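Local atomic coordinates of dihydroorotase (Saccharomyces cerevisiae S288C, PDB entry 6L0A), a protein that catalyses the reversible, zinc-dependent cyclisation of N-carbamoyl-L-aspartate to (S)-dihydroorotate, the third step of de novo pyrimidine biosynthesis. Residues L214-D219 and I347-G352; I284-Q289 and Q332-V337. One frame throughout, in Å; residues are numbered along the deposited sequence.

Interaction 1 of 2, residues L214-D219 and I347-G352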
# COMPACT_ATOMS: atom_id res chain seq x y z
N LEU C 214 5.48 7.12 -13.56
CA LEU C 214 6.02 8.47 -13.67
C LEU C 214 5.23 9.46 -12.83
O LEU C 214 5.68 10.61 -12.67
CB LEU C 214 6.03 8.92 -15.13
CG LEU C 214 6.80 8.00 -16.09
CD1 LEU C 214 6.88 8.61 -17.49
CD2 LEU C 214 8.20 7.69 -15.55
N PHE C 215 4.08 9.05 -12.30
CA PHE C 215 3.21 9.88 -11.47
C PHE C 215 3.11 9.38 -10.04
O PHE C 215 3.13 10.18 -9.10
CB PHE C 215 1.79 9.91 -12.04
CG PHE C 215 1.65 10.68 -13.32
CD1 PHE C 215 1.74 10.03 -14.55
CD2 PHE C 215 1.39 12.05 -13.30
CE1 PHE C 215 1.58 10.73 -15.74
CE2 PHE C 215 1.24 12.75 -14.49
CZ PHE C 215 1.34 12.10 -15.70
N LEU C 216 2.95 8.07 -9.86
CA LEU C 216 2.50 7.52 -8.59
C LEU C 216 3.65 7.28 -7.62
O LEU C 216 4.79 7.02 -8.01
CB LEU C 216 1.78 6.18 -8.79
CG LEU C 216 0.47 6.13 -9.57
CD1 LEU C 216 0.01 4.68 -9.70
CD2 LEU C 216 -0.60 6.97 -8.89
N THR C 217 3.30 7.32 -6.34
CA THR C 217 4.17 6.89 -5.27
C THR C 217 3.32 6.05 -4.33
O THR C 217 2.11 5.96 -4.50
CB THR C 217 4.78 8.10 -4.56
OG1 THR C 217 5.98 7.71 -3.90
CG2 THR C 217 3.81 8.64 -3.58
N ILE C 218 3.94 5.43 -3.32
CA ILE C 218 3.19 4.58 -2.39
C ILE C 218 2.01 5.32 -1.76
O ILE C 218 0.97 4.73 -1.49
CB ILE C 218 4.14 4.00 -1.32
CG1 ILE C 218 3.39 3.05 -0.39
CG2 ILE C 218 4.86 5.13 -0.54
CD1 ILE C 218 4.30 2.25 0.52
N ASP C 219 2.16 6.63 -1.52
CA ASP C 219 1.06 7.39 -0.93
C ASP C 219 -0.20 7.34 -1.78
O ASP C 219 -1.31 7.46 -1.26
CB ASP C 219 1.46 8.85 -0.73
CG ASP C 219 2.29 9.05 0.50
OD1 ASP C 219 3.02 8.12 0.87
OD2 ASP C 219 2.23 10.16 1.07
N ILE C 347 -12.09 2.06 -14.28
CA ILE C 347 -11.64 3.35 -13.78
C ILE C 347 -10.29 3.65 -14.43
O ILE C 347 -9.31 2.93 -14.16
CB ILE C 347 -11.53 3.36 -12.25
CG1 ILE C 347 -12.77 2.70 -11.62
CG2 ILE C 347 -11.37 4.78 -11.75
CD1 ILE C 347 -14.06 3.49 -11.87
N PRO C 348 -10.19 4.67 -15.28
CA PRO C 348 -8.91 4.98 -15.92
C PRO C 348 -7.96 5.68 -14.96
O PRO C 348 -8.35 6.29 -13.96
CB PRO C 348 -9.31 5.92 -17.06
CG PRO C 348 -10.53 6.65 -16.49
CD PRO C 348 -11.26 5.61 -15.69
N PHE C 349 -6.67 5.57 -15.29
CA PHE C 349 -5.64 6.28 -14.55
C PHE C 349 -5.92 7.78 -14.54
O PHE C 349 -6.26 8.37 -15.57
CB PHE C 349 -4.28 6.00 -15.20
CG PHE C 349 -3.13 6.65 -14.52
CD1 PHE C 349 -2.91 6.45 -13.17
CD2 PHE C 349 -2.25 7.46 -15.23
CE1 PHE C 349 -1.84 7.05 -12.54
CE2 PHE C 349 -1.18 8.05 -14.62
CZ PHE C 349 -0.98 7.85 -13.27
N LYS C 350 -5.80 8.39 -13.36
CA LYS C 350 -5.93 9.84 -13.18
C LYS C 350 -7.31 10.34 -13.57
O LYS C 350 -7.46 11.46 -14.06
CB LYS C 350 -4.85 10.60 -13.96
CG LYS C 350 -3.50 10.63 -13.27
CD LYS C 350 -2.42 11.24 -14.15
CE LYS C 350 -2.77 12.66 -14.57
NZ LYS C 350 -2.60 13.64 -13.45
N ALA C 351 -8.32 9.50 -13.35
CA ALA C 351 -9.70 9.83 -13.68
C ALA C 351 -10.08 11.20 -13.12
O ALA C 351 -9.81 11.50 -11.95
CB ALA C 351 -10.63 8.75 -13.13
N GLY C 352 -10.67 12.03 -13.98
CA GLY C 352 -11.10 13.36 -13.60
C GLY C 352 -10.06 14.44 -13.74
O GLY C 352 -10.40 15.63 -13.63

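Interaction 2 of 2, residues I284-Q289 and Q332-V337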
# COMPACT_ATOMS: atom_id res chain seq x y z
N ILE C 284 -0.53 8.11 -24.66
CA ILE C 284 0.47 9.09 -25.06
C ILE C 284 0.24 10.43 -24.38
O ILE C 284 1.21 11.05 -23.91
CB ILE C 284 0.53 9.23 -26.59
CG1 ILE C 284 0.89 7.88 -27.22
CG2 ILE C 284 1.57 10.27 -26.97
CD1 ILE C 284 2.29 7.40 -26.85
N PRO C 285 -1.00 10.94 -24.29
CA PRO C 285 -1.23 12.16 -23.49
C PRO C 285 -0.69 12.10 -22.06
O PRO C 285 -0.18 13.12 -21.58
CB PRO C 285 -2.75 12.31 -23.52
CG PRO C 285 -3.17 11.69 -24.81
CD PRO C 285 -2.23 10.53 -25.01
N TYR C 286 -0.77 10.95 -21.37
CA TYR C 286 -0.17 10.85 -20.03
C TYR C 286 1.33 11.13 -20.09
O TYR C 286 1.87 11.88 -19.28
CB TYR C 286 -0.38 9.45 -19.42
CG TYR C 286 -1.79 9.05 -19.06
CD1 TYR C 286 -2.57 9.83 -18.21
CD2 TYR C 286 -2.31 7.85 -19.52
CE1 TYR C 286 -3.85 9.44 -17.88
CE2 TYR C 286 -3.59 7.45 -19.19
CZ TYR C 286 -4.36 8.25 -18.36
OH TYR C 286 -5.61 7.85 -18.04
N ILE C 287 2.02 10.47 -21.03
CA ILE C 287 3.46 10.63 -21.12
C ILE C 287 3.82 12.06 -21.50
O ILE C 287 4.80 12.63 -21.00
CB ILE C 287 4.03 9.61 -22.13
CG1 ILE C 287 3.69 8.18 -21.67
CG2 ILE C 287 5.51 9.79 -22.27
CD1 ILE C 287 4.34 7.81 -20.35
N ALA C 288 3.04 12.66 -22.40
CA ALA C 288 3.29 14.03 -22.81
C ALA C 288 3.20 14.98 -21.62
O ALA C 288 3.97 15.95 -21.52
CB ALA C 288 2.30 14.44 -23.90
N GLN C 289 2.29 14.70 -20.69
CA GLN C 289 2.20 15.50 -19.48
C GLN C 289 3.53 15.54 -18.75
O GLN C 289 3.99 16.61 -18.31
CB GLN C 289 1.10 14.96 -18.57
CG GLN C 289 0.61 15.94 -17.51
CD GLN C 289 0.07 17.21 -18.14
OE1 GLN C 289 -0.73 17.16 -19.08
NE2 GLN C 289 0.50 18.36 -17.62
N GLN C 332 -7.70 18.51 -22.14
CA GLN C 332 -8.84 17.61 -22.04
C GLN C 332 -8.93 17.06 -20.63
O GLN C 332 -7.98 17.13 -19.84
CB GLN C 332 -8.74 16.46 -23.05
CG GLN C 332 -7.51 15.58 -22.84
CD GLN C 332 -7.47 14.41 -23.80
OE1 GLN C 332 -8.47 13.72 -24.00
NE2 GLN C 332 -6.31 14.18 -24.41
N VAL C 333 -10.09 16.49 -20.32
CA VAL C 333 -10.41 16.02 -18.98
C VAL C 333 -10.65 14.52 -19.05
O VAL C 333 -11.52 14.06 -19.80
CB VAL C 333 -11.64 16.74 -18.39
CG1 VAL C 333 -12.18 15.98 -17.18
CG2 VAL C 333 -11.29 18.17 -18.02
N ILE C 334 -9.86 13.76 -18.30
CA ILE C 334 -10.03 12.30 -18.26
C ILE C 334 -11.38 11.98 -17.64
O ILE C 334 -11.72 12.52 -16.58
CB ILE C 334 -8.89 11.66 -17.46
CG1 ILE C 334 -7.54 12.00 -18.09
CG2 ILE C 334 -9.09 10.15 -17.37
CD1 ILE C 334 -6.37 11.86 -17.13
N PRO C 335 -12.18 11.11 -18.25
CA PRO C 335 -13.48 10.76 -17.67
C PRO C 335 -13.33 10.01 -16.35
O PRO C 335 -12.25 9.55 -15.98
CB PRO C 335 -14.12 9.85 -18.73
CG PRO C 335 -12.97 9.35 -19.55
CD PRO C 335 -11.96 10.46 -19.55
N GLN C 336 -14.46 9.87 -15.65
CA GLN C 336 -14.48 9.14 -14.39
C GLN C 336 -14.48 7.63 -14.61
O GLN C 336 -13.93 6.89 -13.79
CB GLN C 336 -15.72 9.52 -13.57
CG GLN C 336 -15.73 10.97 -13.10
CD GLN C 336 -14.62 11.28 -12.12
OE1 GLN C 336 -14.12 10.39 -11.43
NE2 GLN C 336 -14.22 12.55 -12.05
N VAL C 337 -15.10 7.17 -15.70
CA VAL C 337 -15.25 5.75 -15.99
C VAL C 337 -15.04 5.54 -17.49
O VAL C 337 -15.30 6.43 -18.30
CB VAL C 337 -16.64 5.24 -15.55
CG1 VAL C 337 -16.78 3.75 -15.77
CG2 VAL C 337 -16.91 5.57 -14.08

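Interaction 1 of 2, residues L214-D219 and I347-G352
Phe215 meets Phe349 and Lys350 on the same side of its ring, Lys350 CD squarely over the face and Phe349 CE2 obliquely. Followed outward, Phe215 CB comes first, 3.7 Å from Phe349 CZ, in the plane of that ring and at its rim. Phe215 CG lies by the same atom, 3.9 Å from Phe349 CZ. Along one flank, Phe215 CD1 makes the tightest approach, 3.5 Å to Phe349 CE2, and Phe215 CE1 follows at 4.0 Å from Phe349 CE2. With centroids 5.5 Å apart and planes inclined at 65°, the two rings form an offset edge-to-face pair in which Phe349 supplies the edge. On the other flank Phe215 CD2 and CE2 lie under Lys350 CD, which stands 3.9 Å from the ring centroid and 9° off the normal, a CH-pi contact. At the tip, Phe215 CZ is 4.2 Å from Lys350 CD. The lysine first crosses its neighbour, CG sitting over the Phe349 ring, and bends at chi3 (59°) and again at chi4 then turn NZ to a salt bridge with Asp353. Phe349 and Lys350 are the central residues of a type II beta turn, Pro348 to Ala351. The contact joins the loop after strand 205-209 of the TIM barrel, the core of this hydrolase superfamily, to the turn leading into strand 354-362 of the antiparallel sheet, without any hydrogen bond between the segments. An alanine at Phe215 removes the ring beneath Lys350 CD and would probably leave the edge of Phe349 without this aromatic partner and open a gap beside Gln289 and Val290 of helix 283-293. Next to CZ on the Phe349 ring, CE1 meets Leu216, whose CD2 lies in the ring plane 3.9 Å from Phe349 CE1.

Interaction 2 of 2, residues I284-Q289 and Q332-V337
Gln332 lays its amide beside the ring of Pro285, and two residues on Ile334 reaches Tyr286, so that two side chains separated by a single residue reach the same helix. Strand 332-333 is an outermost strand of a four-stranded antiparallel sheet that also holds the first strand of the chain; this sheet flanks the TIM barrel, as in the amidohydrolase (metallo-dependent hydrolase) superfamily, and helix 283-293 packs against it. Taking the segment in order, Gln332 has CG between its backbone N and carbonyl carbon (chi1 61°), and beyond it the chain is extended. Gln332 NE2 thereby arrives 4.0 Å from Pro285 CG and 4.1 Å from Pro285 CB, a van der Waals contact with no polar partner on the proline. What fixes the amide is a hydrogen bond from NE2 to the carbonyl O of Trp357 in strand 354-362. Backbone bonding to Leu355 holds Gln332 to the same strand. Pro285 lies in the first turn of its helix, where a residue without an N-H costs no intrahelical bond; the carbonyl O of Pro285 accepts Gln289 N at 3.1 Å. Ile334 then directs its longer branch at the helix, CG1 standing beside the backbone N and anti to the carbonyl carbon. It also packs on Leu355 and on Lys350. Backbone hydrogen bonds to Gly352 and Asp353 hold Ile334 beside the 347-352 turn and strand 354-362. Beyond it, Pro335 packs on Phe282, just ahead of the helix. The Tyr286 hydroxyl is hydrogen-bonded to the backbone O of Phe349. The meeting of this tyrosine with Ile334 is apolar: Ile334 CD1 approaches the ring obliquely, 3.6 Å from Tyr286 CE1, and is 4.2 Å from Tyr286 OH.

The centres of interactions 1 and 2 lie 11 Å apart, and along the chain interaction 2 is nested inside the loop closed by interaction 1. Phe349 and Tyr286 join them directly, through an edge-to-face ring pair and a probable hydrogen bond of 2.6 Å between Phe349 O and Tyr286 OH. A second probable bond, Gly352 N to Ile334 O at 2.8 Å, ties the two later segments, while Lys350 O packs 3.3 Å from Ile334 CD1. Neither contact lines the malate pocket. The side chain of Leu216 is about 12 Å from malate and about 13 Å from a zinc ion; the Tyr286 side chain is about 11 Å from that of zinc ligand Asp258.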